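PDB 2JH3: ribosomal protein S2-related protein from Deinococcus radiodurans, which binds a [4Fe-4S] cluster and may act as a CbiX-type chelatase, perhaps inserting iron into sirohydrochlorin. Local coordinates for residues L3-L8 and Y41-E46; Q57-V62 and R103-R108; G117-M122 and A254-A259; A22-A27 and E46-Q51. One frame throughout, in Å; residues are numbered along the deposited sequence.

Interaction 1 of 4, residues L3-L8 and Y41-E46; sequences LRSLVL and YDEVLE
With CG anti to the carbonyl carbon (chi1 -56°), D42 swings its carboxylate across to the backbone N of R4. E43 carries CG in the crowded position between N and C (chi1 79°), and its extended chain ends at the hydroxyl of S5. The strand backbone sets L6 CB over one face of the Y41 ring, and CG, anti to N, carries CD2 toward CD1 of the ring. R4 N donates to the anti lone pair of D42 OD2 (2.7 Å, 167°), while D42 N returns a bond to R4 O at 2.7 Å, so one residue grips both backbone polar atoms of R4. Beyond this pair the chains run as parallel neighbours in the beta-alpha-beta unit of strand 5-10, helix 18-35 and strand 43-48: L6 N bonds to E43 O, L45 N to L6 O (2.9 Å) and L8 N to L45 O (2.8 Å). L6 CB makes a CH-pi contact 4.1 Å from the Y41 ring centroid, and R4 CD lies 3.5 Å from Y41 CE2, the guanidinium plane steeply turned against the ring. On the face of S5, V7 and L45, S5 OG donates to the anti lone pair of E43 OE2 at 2.7 Å; the same oxygen accepts A63 N, and E43 OE1 pairs with R365. The buried carboxylate is held at both oxygens, and these partners would probably favour its ionised form.

Interaction 2 of 4, residues Q57-V62 and R103-R108; sequences QVLRTV and RVLGGR
The beta hairpin of strands 101-105 and 108-112, at the edge of the first CbiX-type sheet, meets the loop between strands 43-48 and 66-71 here. A type II' turn from L105 to R108 closes the hairpin, with L105 N to R108 O (2.9 Å) and R108 N to L105 O (3.0 Å) as its paired backbone bonds; G106 takes the positive phi of 53° that favours glycine. From the end of the turn R108 starts with CG anti to the carbonyl carbon and runs extended from CG to NE, carrying its guanidinium across to the loop. There NH2 of R108 donates to V62 O (2.9 Å, 156°), the acceptor lying in the guanidinium plane and using a carbonyl lone pair. The L59 backbone passes over one face of the same guanidinium without a hydrogen bond to it. In this chelatase-type sheet the hairpin adds the antiparallel strand 101-105 beside 108-112, and R108 fastens it to a loop whose V62 packs on S5 and V7 of strand 5-10. An alanine in place of this arginine would probably loosen the tie, losing the bond to V62 O and the extended chain that spans from hairpin to loop. Leucine tips add an apolar touch, L59 CD1 to L105 CD2 at 4.1 Å, their side chains crossing at about a right angle. Within the loop, V58 O accepts both T61 N and T61 OG1, the latter at 2.8 Å, while R60 directs CB away from the hairpin and its NH2 makes a salt bridge with E378.

Interaction 3 of 4, residues G117-M122 and A254-A259; sequences GAHPGM and AEVVLA
Apolar packing carries this contact, and V256 is its centre. Its two methyls part company: CG1, anti to the backbone N, slides along H119, 3.7 Å from both CB and CD2 of the histidine, whereas CG2 turns to the turn backbone and lies 3.5 Å from G121 O. M122, bent at chi2 and chi3, crosses V256 at about a right angle and brings SD to 4.1 Å from V256 CG2. One turn further along the helix, A259 CB abuts the other end of the imidazole, 3.5 Å from H119 NE2, and P120 CD lies over one face of that ring. G121 is where the backbones come closest, CA to CA 5.4 Å from V256; a CB there would press on V256 CG2 and clash with H119 CD2, so glycine suits the position. Of the polar bonds, none crosses between the segments. M122 N donates to H119 O (2.9 Å) and closes a type I turn from H119 to M122, and H119 ND1 makes a weak bond to E263. The contact seats the turn leading into helix 122-133 on helix 253-262, which belongs largely to the second CbiX sequence region yet packs against the first chelatase-type alpha/beta unit.

Interaction 4 of 4, residues A22-A27 and E46-Q51; sequences ATQQVA and EGYWQQ
Helix 18-35 lies against strand 43-48 in a beta-alpha-beta unit, its segment 22-27 running at 168° to strand 46-48, as expected when the helix returns the chain between parallel strands. E46, T23 and Y48 supply much of the contact. E46 and Y48, two residues apart on the strand, both point to the helix, each with CG anti to the carbonyl carbon. T23 and Y48 meet tip to tip: T23 CG2 is 3.6 Å from Y48 OH, and T23 CB 3.8 Å from Y48 CE2. Q24 crosses the tyrosine at about a right angle, its CG 3.3 Å from Y48 OH and its amide plane 86° from the ring. A phenylalanine here lacks the hydroxyl and would probably leave E46 OE1 without this donor and the carboxylate less firmly fixed. A27 CB rests 3.7 Å from E46 OE2, the oxygen that forms a salt bridge with R31 one helical turn on. The carboxylate is buried, and its ionised form is likely to be favoured by R31. Its other oxygen, OE1, accepts the hydroxyl proton of Y48 at 3.0 Å, lying in the plane of the phenol ring while the donor sits above the carboxylate plane, 43° out of it.

Interactions 1 and 4 are two sides of one beta-alpha-beta unit and share E46; L8 O lies 2.8 Å from G47 N, a probable hydrogen bond that carries the strand pairing on, while L8 CD1 packs 3.8 Å from V26 CG1 of the helix. Interaction 2 touches the same sheet: V58 CG2 is 3.4 Å from E46 O, and L45 CD1 is 3.7 Å from V62 CA. Interaction 3 reaches it through helix 253-262, where V257 CG1 meets L8 CD2 at 3.7 Å, but stays about 13 Å from interaction 2 between nearest atoms. The iron-sulfur cluster lies nearest interaction 2, about 10 Å from the R60 side chain and about 14 Å from that of Y48.

Interaction 1 of 4, residues L3-L8 and Y41-E46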
loop_
_atom_site.group_PDB
_atom_site.type_symbol
_atom_site.label_atom_id
_atom_site.label_comp_id
_atom_site.label_asym_id
_atom_site.label_seq_id
_atom_site.Cartn_x
_atom_site.Cartn_y
_atom_site.Cartn_z
ATOM N N LEU A 3 25.982 -9.593 -33.137
ATOM C CA LEU A 3 25.355 -8.828 -32.034
ATOM C C LEU A 3 25.289 -9.692 -30.773
ATOM O O LEU A 3 24.970 -10.864 -30.845
ATOM C CB LEU A 3 23.976 -8.334 -32.453
ATOM C CG LEU A 3 23.910 -7.254 -33.552
ATOM C CD1 LEU A 3 22.591 -7.319 -34.270
ATOM C CD2 LEU A 3 24.109 -5.864 -33.016
ATOM N N ARG A 4 25.677 -9.136 -29.631
ATOM C CA ARG A 4 25.570 -9.907 -28.404
ATOM C C ARG A 4 25.203 -9.146 -27.134
ATOM O O ARG A 4 25.521 -7.982 -26.980
ATOM C CB ARG A 4 26.790 -10.791 -28.191
ATOM C CG ARG A 4 28.153 -10.154 -28.236
ATOM C CD ARG A 4 29.237 -11.180 -27.757
ATOM N NE ARG A 4 29.645 -12.212 -28.714
ATOM C CZ ARG A 4 30.036 -13.478 -28.403
ATOM N NH1 ARG A 4 30.029 -13.949 -27.135
ATOM N NH2 ARG A 4 30.400 -14.325 -29.388
ATOM N N SER A 5 24.506 -9.853 -26.243
ATOM C CA SER A 5 24.021 -9.265 -24.979
ATOM C C SER A 5 24.780 -9.861 -23.783
ATOM O O SER A 5 25.080 -11.062 -23.712
ATOM C CB SER A 5 22.486 -9.538 -24.752
ATOM O OG SER A 5 21.665 -9.239 -25.891
ATOM N N LEU A 6 25.032 -9.020 -22.799
ATOM C CA LEU A 6 25.646 -9.502 -21.543
ATOM C C LEU A 6 24.580 -9.294 -20.481
ATOM O O LEU A 6 23.975 -8.253 -20.439
ATOM C CB LEU A 6 26.862 -8.649 -21.249
ATOM C CG LEU A 6 27.576 -8.921 -19.924
ATOM C CD1 LEU A 6 28.075 -10.396 -19.842
ATOM C CD2 LEU A 6 28.711 -7.964 -19.866
ATOM N N VAL A 7 24.324 -10.310 -19.688
ATOM C CA VAL A 7 23.402 -10.238 -18.577
ATOM C C VAL A 7 24.161 -10.485 -17.290
ATOM O O VAL A 7 24.810 -11.506 -17.143
ATOM C CB VAL A 7 22.353 -11.296 -18.692
ATOM C CG1 VAL A 7 21.503 -11.371 -17.431
ATOM C CG2 VAL A 7 21.495 -11.045 -19.945
ATOM N N LEU A 8 24.158 -9.486 -16.405
ATOM C CA LEU A 8 24.681 -9.629 -15.027
ATOM C C LEU A 8 23.595 -9.981 -14.000
ATOM O O LEU A 8 22.524 -9.310 -13.930
ATOM C CB LEU A 8 25.399 -8.336 -14.632
ATOM C CG LEU A 8 26.501 -7.836 -15.551
ATOM C CD1 LEU A 8 27.195 -6.689 -14.896
ATOM C CD2 LEU A 8 27.472 -8.910 -15.932
ATOM N N TYR A 41 30.160 -6.240 -26.302
ATOM C CA TYR A 41 28.728 -6.553 -26.097
ATOM C C TYR A 41 27.957 -5.361 -26.537
ATOM O O TYR A 41 28.408 -4.235 -26.330
ATOM C CB TYR A 41 28.475 -6.867 -24.609
ATOM C CG TYR A 41 29.128 -8.157 -24.248
ATOM C CD1 TYR A 41 30.390 -8.201 -23.640
ATOM C CD2 TYR A 41 28.528 -9.344 -24.608
ATOM C CE1 TYR A 41 31.002 -9.427 -23.400
ATOM C CE2 TYR A 41 29.107 -10.544 -24.327
ATOM C CZ TYR A 41 30.345 -10.582 -23.789
ATOM O OH TYR A 41 30.837 -11.857 -23.571
ATOM N N ASP A 42 26.798 -5.587 -27.138
ATOM C CA ASP A 42 25.959 -4.475 -27.619
ATOM C C ASP A 42 24.916 -3.942 -26.628
ATOM O O ASP A 42 24.288 -2.914 -26.914
ATOM C CB ASP A 42 25.261 -4.910 -28.904
ATOM C CG ASP A 42 26.298 -5.355 -29.937
ATOM O OD1 ASP A 42 26.860 -4.432 -30.538
ATOM O OD2 ASP A 42 26.609 -6.578 -29.990
ATOM N N GLU A 43 24.760 -4.631 -25.493
ATOM C CA GLU A 43 23.938 -4.215 -24.394
ATOM C C GLU A 43 24.380 -4.959 -23.122
ATOM O O GLU A 43 25.019 -6.033 -23.210
ATOM C CB GLU A 43 22.445 -4.476 -24.674
ATOM C CG GLU A 43 21.999 -5.912 -24.466
ATOM C CD GLU A 43 20.544 -6.095 -24.693
ATOM O OE1 GLU A 43 19.804 -5.087 -24.643
ATOM O OE2 GLU A 43 20.132 -7.235 -24.939
ATOM N N VAL A 44 24.052 -4.359 -21.974
ATOM C CA VAL A 44 24.315 -4.933 -20.644
ATOM C C VAL A 44 23.025 -4.819 -19.839
ATOM O O VAL A 44 22.437 -3.724 -19.678
ATOM C CB VAL A 44 25.488 -4.242 -19.929
ATOM C CG1 VAL A 44 25.794 -4.898 -18.621
ATOM C CG2 VAL A 44 26.735 -4.218 -20.822
ATOM N N LEU A 45 22.526 -5.963 -19.434
ATOM C CA LEU A 45 21.289 -6.042 -18.696
ATOM C C LEU A 45 21.541 -6.615 -17.290
ATOM O O LEU A 45 22.633 -7.197 -17.002
ATOM C CB LEU A 45 20.293 -6.894 -19.484
ATOM C CG LEU A 45 19.886 -6.293 -20.865
ATOM C CD1 LEU A 45 18.846 -7.173 -21.493
ATOM C CD2 LEU A 45 19.330 -4.869 -20.854
ATOM N N GLU A 46 20.519 -6.479 -16.442
ATOM C CA GLU A 46 20.576 -6.942 -15.058
ATOM C C GLU A 46 19.476 -7.918 -14.771
ATOM O O GLU A 46 18.355 -7.814 -15.300
ATOM C CB GLU A 46 20.409 -5.778 -14.106
ATOM C CG GLU A 46 21.500 -4.798 -14.222
ATOM C CD GLU A 46 21.093 -3.406 -13.710
ATOM O OE1 GLU A 46 20.366 -3.356 -12.705
ATOM O OE2 GLU A 46 21.553 -2.396 -14.251
#

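Interaction 2 of 4, residues Q57-V62 and R103-R108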
loop_
_atom_site.group_PDB
_atom_site.type_symbol
_atom_site.label_atom_id
_atom_site.label_comp_id
_atom_site.label_asym_id
_atom_site.label_seq_id
_atom_site.Cartn_x
_atom_site.Cartn_y
_atom_site.Cartn_z
ATOM N N GLN A 57 12.378 -13.303 -15.805
ATOM C CA GLN A 57 12.034 -12.223 -16.716
ATOM C C GLN A 57 13.208 -11.893 -17.612
ATOM O O GLN A 57 13.050 -11.517 -18.762
ATOM C CB GLN A 57 11.692 -10.973 -15.871
ATOM C CG GLN A 57 10.578 -11.176 -14.860
ATOM C CD GLN A 57 10.272 -9.843 -14.177
ATOM O OE1 GLN A 57 11.214 -9.104 -13.805
ATOM N NE2 GLN A 57 8.993 -9.461 -14.145
ATOM N N VAL A 58 14.419 -11.970 -17.068
ATOM C CA VAL A 58 15.581 -11.335 -17.723
ATOM C C VAL A 58 15.832 -11.804 -19.175
ATOM O O VAL A 58 16.110 -10.983 -20.029
ATOM C CB VAL A 58 16.873 -11.445 -16.867
ATOM C CG1 VAL A 58 17.400 -12.865 -16.853
ATOM C CG2 VAL A 58 17.869 -10.417 -17.366
ATOM N N LEU A 59 15.610 -13.070 -19.497
ATOM C CA LEU A 59 15.951 -13.519 -20.853
ATOM C C LEU A 59 14.981 -13.007 -21.930
ATOM O O LEU A 59 15.354 -12.813 -23.089
ATOM C CB LEU A 59 16.064 -15.047 -20.909
ATOM C CG LEU A 59 17.370 -15.594 -20.292
ATOM C CD1 LEU A 59 17.463 -17.110 -20.466
ATOM C CD2 LEU A 59 18.571 -14.904 -20.906
ATOM N N ARG A 60 13.756 -12.716 -21.510
ATOM C CA ARG A 60 12.734 -12.115 -22.395
ATOM C C ARG A 60 13.041 -10.635 -22.659
ATOM O O ARG A 60 12.537 -10.041 -23.583
ATOM C CB ARG A 60 11.344 -12.311 -21.733
ATOM C CG ARG A 60 10.887 -11.074 -21.022
ATOM C CD ARG A 60 9.422 -11.128 -20.597
ATOM N NE ARG A 60 9.251 -11.650 -19.241
ATOM C CZ ARG A 60 8.739 -12.844 -18.935
ATOM N NH1 ARG A 60 8.319 -13.663 -19.897
ATOM N NH2 ARG A 60 8.622 -13.200 -17.643
ATOM N N THR A 61 13.900 -10.030 -21.841
ATOM C CA THR A 61 14.273 -8.679 -22.060
ATOM C C THR A 61 15.482 -8.502 -22.981
ATOM O O THR A 61 15.833 -7.370 -23.278
ATOM C CB THR A 61 14.523 -7.922 -20.751
ATOM O OG1 THR A 61 15.791 -8.242 -20.205
ATOM C CG2 THR A 61 13.425 -8.209 -19.729
ATOM N N VAL A 62 16.156 -9.583 -23.377
ATOM C CA VAL A 62 17.427 -9.438 -24.096
ATOM C C VAL A 62 17.144 -9.245 -25.581
ATOM O O VAL A 62 16.253 -9.873 -26.141
ATOM C CB VAL A 62 18.483 -10.575 -23.794
ATOM C CG1 VAL A 62 18.471 -11.001 -22.332
ATOM C CG2 VAL A 62 18.296 -11.658 -24.608
ATOM N N ARG A 103 23.276 -23.419 -23.691
ATOM C CA ARG A 103 21.946 -23.942 -23.954
ATOM C C ARG A 103 21.283 -23.131 -25.087
ATOM O O ARG A 103 21.568 -21.950 -25.295
ATOM C CB ARG A 103 21.002 -23.862 -22.732
ATOM C CG ARG A 103 21.413 -24.679 -21.498
ATOM C CD ARG A 103 21.128 -26.163 -21.647
ATOM N NE ARG A 103 21.555 -26.971 -20.489
ATOM C CZ ARG A 103 22.735 -27.569 -20.378
ATOM N NH1 ARG A 103 23.649 -27.486 -21.344
ATOM N NH2 ARG A 103 22.998 -28.282 -19.306
ATOM N N VAL A 104 20.388 -23.780 -25.826
ATOM C CA VAL A 104 19.514 -23.033 -26.703
ATOM C C VAL A 104 18.188 -22.967 -25.952
ATOM O O VAL A 104 17.560 -23.997 -25.682
ATOM C CB VAL A 104 19.346 -23.644 -28.079
ATOM C CG1 VAL A 104 18.383 -22.772 -28.887
ATOM C CG2 VAL A 104 20.702 -23.760 -28.787
ATOM N N LEU A 105 17.803 -21.761 -25.553
ATOM C CA LEU A 105 16.503 -21.579 -24.974
ATOM C C LEU A 105 15.805 -20.333 -25.494
ATOM O O LEU A 105 16.428 -19.327 -25.781
ATOM C CB LEU A 105 16.539 -21.738 -23.449
ATOM C CG LEU A 105 16.857 -20.706 -22.398
ATOM C CD1 LEU A 105 15.943 -20.975 -21.187
ATOM C CD2 LEU A 105 18.318 -20.830 -21.987
ATOM N N GLY A 106 14.492 -20.468 -25.705
ATOM C CA GLY A 106 13.783 -19.623 -26.674
ATOM C C GLY A 106 14.502 -19.703 -28.024
ATOM O O GLY A 106 14.988 -20.782 -28.433
ATOM N N GLY A 107 14.620 -18.575 -28.718
ATOM C CA GLY A 107 15.524 -18.536 -29.884
ATOM C C GLY A 107 17.023 -18.327 -29.602
ATOM O O GLY A 107 17.883 -18.457 -30.506
ATOM N N ARG A 108 17.353 -18.076 -28.349
ATOM C CA ARG A 108 18.671 -17.616 -27.952
ATOM C C ARG A 108 19.655 -18.730 -27.598
ATOM O O ARG A 108 19.275 -19.769 -27.028
ATOM C CB ARG A 108 18.526 -16.689 -26.755
ATOM C CG ARG A 108 17.508 -15.588 -26.993
ATOM C CD ARG A 108 17.546 -14.589 -25.895
ATOM N NE ARG A 108 16.681 -13.422 -26.101
ATOM C CZ ARG A 108 15.360 -13.409 -25.907
ATOM N NH1 ARG A 108 14.736 -14.531 -25.585
ATOM N NH2 ARG A 108 14.658 -12.277 -26.080
#

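Interaction 3 of 4, residues G117-M122 and A254-A259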
loop_
_atom_site.group_PDB
_atom_site.type_symbol
_atom_site.label_atom_id
_atom_site.label_comp_id
_atom_site.label_asym_id
_atom_site.label_seq_id
_atom_site.Cartn_x
_atom_site.Cartn_y
_atom_site.Cartn_z
ATOM N N GLY A 117 33.086 -14.700 -8.203
ATOM C CA GLY A 117 33.945 -15.122 -7.100
ATOM C C GLY A 117 34.896 -16.223 -7.480
ATOM O O GLY A 117 35.926 -16.372 -6.843
ATOM N N ALA A 118 34.581 -16.998 -8.504
ATOM C CA ALA A 118 35.488 -18.090 -8.981
ATOM C C ALA A 118 36.666 -17.657 -9.892
ATOM O O ALA A 118 37.612 -18.417 -10.118
ATOM C CB ALA A 118 34.677 -19.183 -9.687
ATOM N N HIS A 119 36.575 -16.486 -10.492
ATOM C CA HIS A 119 37.594 -16.079 -11.441
ATOM C C HIS A 119 38.916 -15.620 -10.755
ATOM O O HIS A 119 38.911 -14.849 -9.770
ATOM C CB HIS A 119 37.092 -15.018 -12.391
ATOM C CG HIS A 119 37.992 -14.802 -13.577
ATOM N ND1 HIS A 119 37.881 -15.512 -14.740
ATOM C CD2 HIS A 119 39.021 -13.944 -13.755
ATOM C CE1 HIS A 119 38.799 -15.086 -15.596
ATOM N NE2 HIS A 119 39.508 -14.139 -15.012
ATOM N N PRO A 120 40.055 -16.118 -11.291
ATOM C CA PRO A 120 41.360 -15.736 -10.698
ATOM C C PRO A 120 41.679 -14.263 -10.682
ATOM O O PRO A 120 42.447 -13.819 -9.805
ATOM C CB PRO A 120 42.380 -16.560 -11.476
ATOM C CG PRO A 120 41.663 -17.034 -12.760
ATOM C CD PRO A 120 40.196 -17.134 -12.360
ATOM N N GLY A 121 41.068 -13.490 -11.579
ATOM C CA GLY A 121 41.121 -12.052 -11.546
ATOM C C GLY A 121 40.686 -11.412 -10.234
ATOM O O GLY A 121 40.986 -10.246 -9.978
ATOM N N MET A 122 39.941 -12.139 -9.416
ATOM C CA MET A 122 39.461 -11.575 -8.161
ATOM C C MET A 122 40.611 -11.282 -7.194
ATOM O O MET A 122 40.502 -10.405 -6.387
ATOM C CB MET A 122 38.385 -12.488 -7.522
ATOM C CG MET A 122 36.903 -12.281 -8.075
ATOM S SD MET A 122 36.350 -10.536 -8.124
ATOM C CE MET A 122 36.524 -10.180 -6.344
ATOM N N ALA A 254 34.868 -4.883 -12.672
ATOM C CA ALA A 254 34.339 -4.845 -14.059
ATOM C C ALA A 254 35.242 -5.588 -15.002
ATOM O O ALA A 254 34.784 -6.315 -15.890
ATOM C CB ALA A 254 34.144 -3.437 -14.561
ATOM N N GLU A 255 36.551 -5.436 -14.799
ATOM C CA GLU A 255 37.514 -6.169 -15.619
ATOM C C GLU A 255 37.472 -7.652 -15.405
ATOM O O GLU A 255 37.726 -8.414 -16.342
ATOM C CB GLU A 255 38.947 -5.597 -15.448
ATOM C CG GLU A 255 39.158 -4.274 -16.280
ATOM C CD GLU A 255 38.952 -4.500 -17.825
ATOM O OE1 GLU A 255 39.566 -5.424 -18.435
ATOM O OE2 GLU A 255 38.176 -3.733 -18.448
ATOM N N VAL A 256 37.150 -8.100 -14.197
ATOM C CA VAL A 256 37.021 -9.541 -13.959
ATOM C C VAL A 256 35.790 -10.129 -14.668
ATOM O O VAL A 256 35.844 -11.205 -15.249
ATOM C CB VAL A 256 36.944 -9.887 -12.420
ATOM C CG1 VAL A 256 36.927 -11.345 -12.230
ATOM C CG2 VAL A 256 38.127 -9.234 -11.630
ATOM N N VAL A 257 34.678 -9.429 -14.569
ATOM C CA VAL A 257 33.430 -9.806 -15.267
ATOM C C VAL A 257 33.657 -9.982 -16.765
ATOM O O VAL A 257 33.222 -10.980 -17.353
ATOM C CB VAL A 257 32.346 -8.741 -15.008
ATOM C CG1 VAL A 257 31.165 -8.855 -16.028
ATOM C CG2 VAL A 257 31.838 -8.842 -13.597
ATOM N N LEU A 258 34.351 -9.019 -17.360
ATOM C CA LEU A 258 34.746 -9.072 -18.795
ATOM C C LEU A 258 35.582 -10.302 -19.143
ATOM O O LEU A 258 35.315 -11.000 -20.145
ATOM C CB LEU A 258 35.459 -7.795 -19.207
ATOM C CG LEU A 258 34.628 -6.512 -19.430
ATOM C CD1 LEU A 258 35.507 -5.362 -19.896
ATOM C CD2 LEU A 258 33.533 -6.718 -20.442
ATOM N N ALA A 259 36.553 -10.615 -18.275
ATOM C CA ALA A 259 37.391 -11.792 -18.433
ATOM C C ALA A 259 36.598 -13.045 -18.324
ATOM O O ALA A 259 36.795 -13.976 -19.111
ATOM C CB ALA A 259 38.556 -11.768 -17.413
#

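Interaction 4 of 4, residues A22-A27 and E46-Q51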
loop_
_atom_site.group_PDB
_atom_site.type_symbol
_atom_site.label_atom_id
_atom_site.label_comp_id
_atom_site.label_asym_id
_atom_site.label_seq_id
_atom_site.Cartn_x
_atom_site.Cartn_y
_atom_site.Cartn_z
ATOM N N ALA A 22 25.953 -3.338 -6.128
ATOM C CA ALA A 22 27.146 -3.915 -6.758
ATOM C C ALA A 22 26.932 -4.315 -8.226
ATOM O O ALA A 22 27.752 -4.039 -9.134
ATOM C CB ALA A 22 27.618 -5.154 -5.962
ATOM N N THR A 23 25.860 -5.041 -8.453
ATOM C CA THR A 23 25.524 -5.442 -9.798
ATOM C C THR A 23 25.243 -4.207 -10.675
ATOM O O THR A 23 25.689 -4.172 -11.838
ATOM C CB THR A 23 24.310 -6.362 -9.772
ATOM O OG1 THR A 23 24.574 -7.474 -8.934
ATOM C CG2 THR A 23 23.908 -6.870 -11.148
ATOM N N GLN A 24 24.514 -3.224 -10.126
ATOM C CA GLN A 24 24.158 -2.028 -10.845
ATOM C C GLN A 24 25.322 -1.199 -11.148
ATOM O O GLN A 24 25.354 -0.602 -12.229
ATOM C CB GLN A 24 23.166 -1.145 -10.110
ATOM C CG GLN A 24 21.825 -1.759 -9.913
ATOM C CD GLN A 24 20.950 -0.968 -8.940
ATOM O OE1 GLN A 24 21.410 -0.073 -8.236
ATOM N NE2 GLN A 24 19.700 -1.271 -8.932
ATOM N N GLN A 25 26.327 -1.192 -10.216
ATOM C CA GLN A 25 27.565 -0.417 -10.382
ATOM C C GLN A 25 28.377 -1.005 -11.555
ATOM O O GLN A 25 28.841 -0.245 -12.395
ATOM C CB GLN A 25 28.353 -0.341 -9.037
ATOM C CG GLN A 25 28.008 0.803 -8.044
ATOM O OE1 GLN A 25 29.552 0.317 -6.283
ATOM N NE2 GLN A 25 27.560 0.641 -5.542
ATOM N N VAL A 26 28.550 -2.344 -11.601
ATOM C CA VAL A 26 29.315 -2.950 -12.647
ATOM C C VAL A 26 28.619 -2.739 -13.987
ATOM O O VAL A 26 29.273 -2.386 -14.979
ATOM C CB VAL A 26 29.574 -4.462 -12.426
ATOM C CG1 VAL A 26 30.339 -5.042 -13.634
ATOM C CG2 VAL A 26 30.374 -4.705 -11.218
ATOM N N ALA A 27 27.303 -2.997 -14.026
ATOM C CA ALA A 27 26.522 -2.880 -15.277
ATOM C C ALA A 27 26.644 -1.502 -15.873
ATOM O O ALA A 27 26.940 -1.325 -17.044
ATOM C CB ALA A 27 25.053 -3.225 -15.022
ATOM N N GLU A 46 20.519 -6.479 -16.442
ATOM C CA GLU A 46 20.576 -6.942 -15.058
ATOM C C GLU A 46 19.476 -7.918 -14.771
ATOM O O GLU A 46 18.355 -7.814 -15.300
ATOM C CB GLU A 46 20.409 -5.778 -14.106
ATOM C CG GLU A 46 21.500 -4.798 -14.222
ATOM C CD GLU A 46 21.093 -3.406 -13.710
ATOM O OE1 GLU A 46 20.366 -3.356 -12.705
ATOM O OE2 GLU A 46 21.553 -2.396 -14.251
ATOM N N GLY A 47 19.771 -8.887 -13.922
ATOM C CA GLY A 47 18.728 -9.694 -13.332
ATOM C C GLY A 47 19.031 -10.047 -11.879
ATOM O O GLY A 47 20.201 -10.029 -11.448
ATOM N N TYR A 48 17.983 -10.370 -11.124
ATOM C CA TYR A 48 18.160 -10.628 -9.685
ATOM C C TYR A 48 17.361 -11.829 -9.248
ATOM O O TYR A 48 16.328 -12.138 -9.808
ATOM C CB TYR A 48 17.786 -9.399 -8.832
ATOM C CG TYR A 48 18.607 -8.215 -9.141
ATOM C CD1 TYR A 48 18.186 -7.324 -10.075
ATOM C CD2 TYR A 48 19.854 -8.002 -8.523
ATOM C CE1 TYR A 48 18.977 -6.229 -10.448
ATOM C CE2 TYR A 48 20.665 -6.943 -8.904
ATOM C CZ TYR A 48 20.202 -6.039 -9.858
ATOM O OH TYR A 48 20.983 -4.941 -10.204
ATOM N N TRP A 49 17.826 -12.485 -8.208
ATOM C CA TRP A 49 17.087 -13.557 -7.621
ATOM C C TRP A 49 15.846 -13.007 -6.867
ATOM O O TRP A 49 14.749 -13.515 -7.052
ATOM C CB TRP A 49 18.017 -14.363 -6.674
ATOM C CG TRP A 49 17.409 -15.576 -6.057
ATOM C CD1 TRP A 49 16.221 -16.152 -6.339
ATOM C CD2 TRP A 49 17.935 -16.284 -4.936
ATOM N NE1 TRP A 49 15.977 -17.212 -5.484
ATOM C CE2 TRP A 49 17.035 -17.317 -4.626
ATOM C CE3 TRP A 49 19.093 -16.151 -4.196
ATOM C CZ2 TRP A 49 17.267 -18.233 -3.592
ATOM C CZ3 TRP A 49 19.326 -17.058 -3.187
ATOM C CH2 TRP A 49 18.417 -18.076 -2.892
ATOM N N GLN A 50 16.037 -11.979 -6.041
ATOM C CA GLN A 50 15.044 -11.542 -5.071
ATOM C C GLN A 50 14.361 -10.207 -5.416
ATOM O O GLN A 50 13.662 -9.620 -4.563
ATOM C CB GLN A 50 15.701 -11.454 -3.695
ATOM C CG GLN A 50 16.108 -12.771 -3.217
ATOM C CD GLN A 50 14.929 -13.643 -2.965
ATOM O OE1 GLN A 50 13.993 -13.233 -2.272
ATOM N NE2 GLN A 50 14.923 -14.839 -3.542
ATOM N N GLN A 51 14.546 -9.703 -6.636
ATOM C CA GLN A 51 13.849 -8.498 -7.087
ATOM C C GLN A 51 13.785 -8.409 -8.577
ATOM O O GLN A 51 14.404 -9.224 -9.264
ATOM C CB GLN A 51 14.477 -7.213 -6.499
ATOM C CG GLN A 51 15.899 -6.907 -7.004
ATOM C CD GLN A 51 16.513 -5.759 -6.255
ATOM O OE1 GLN A 51 16.803 -5.825 -5.077
ATOM N NE2 GLN A 51 16.730 -4.678 -6.958
#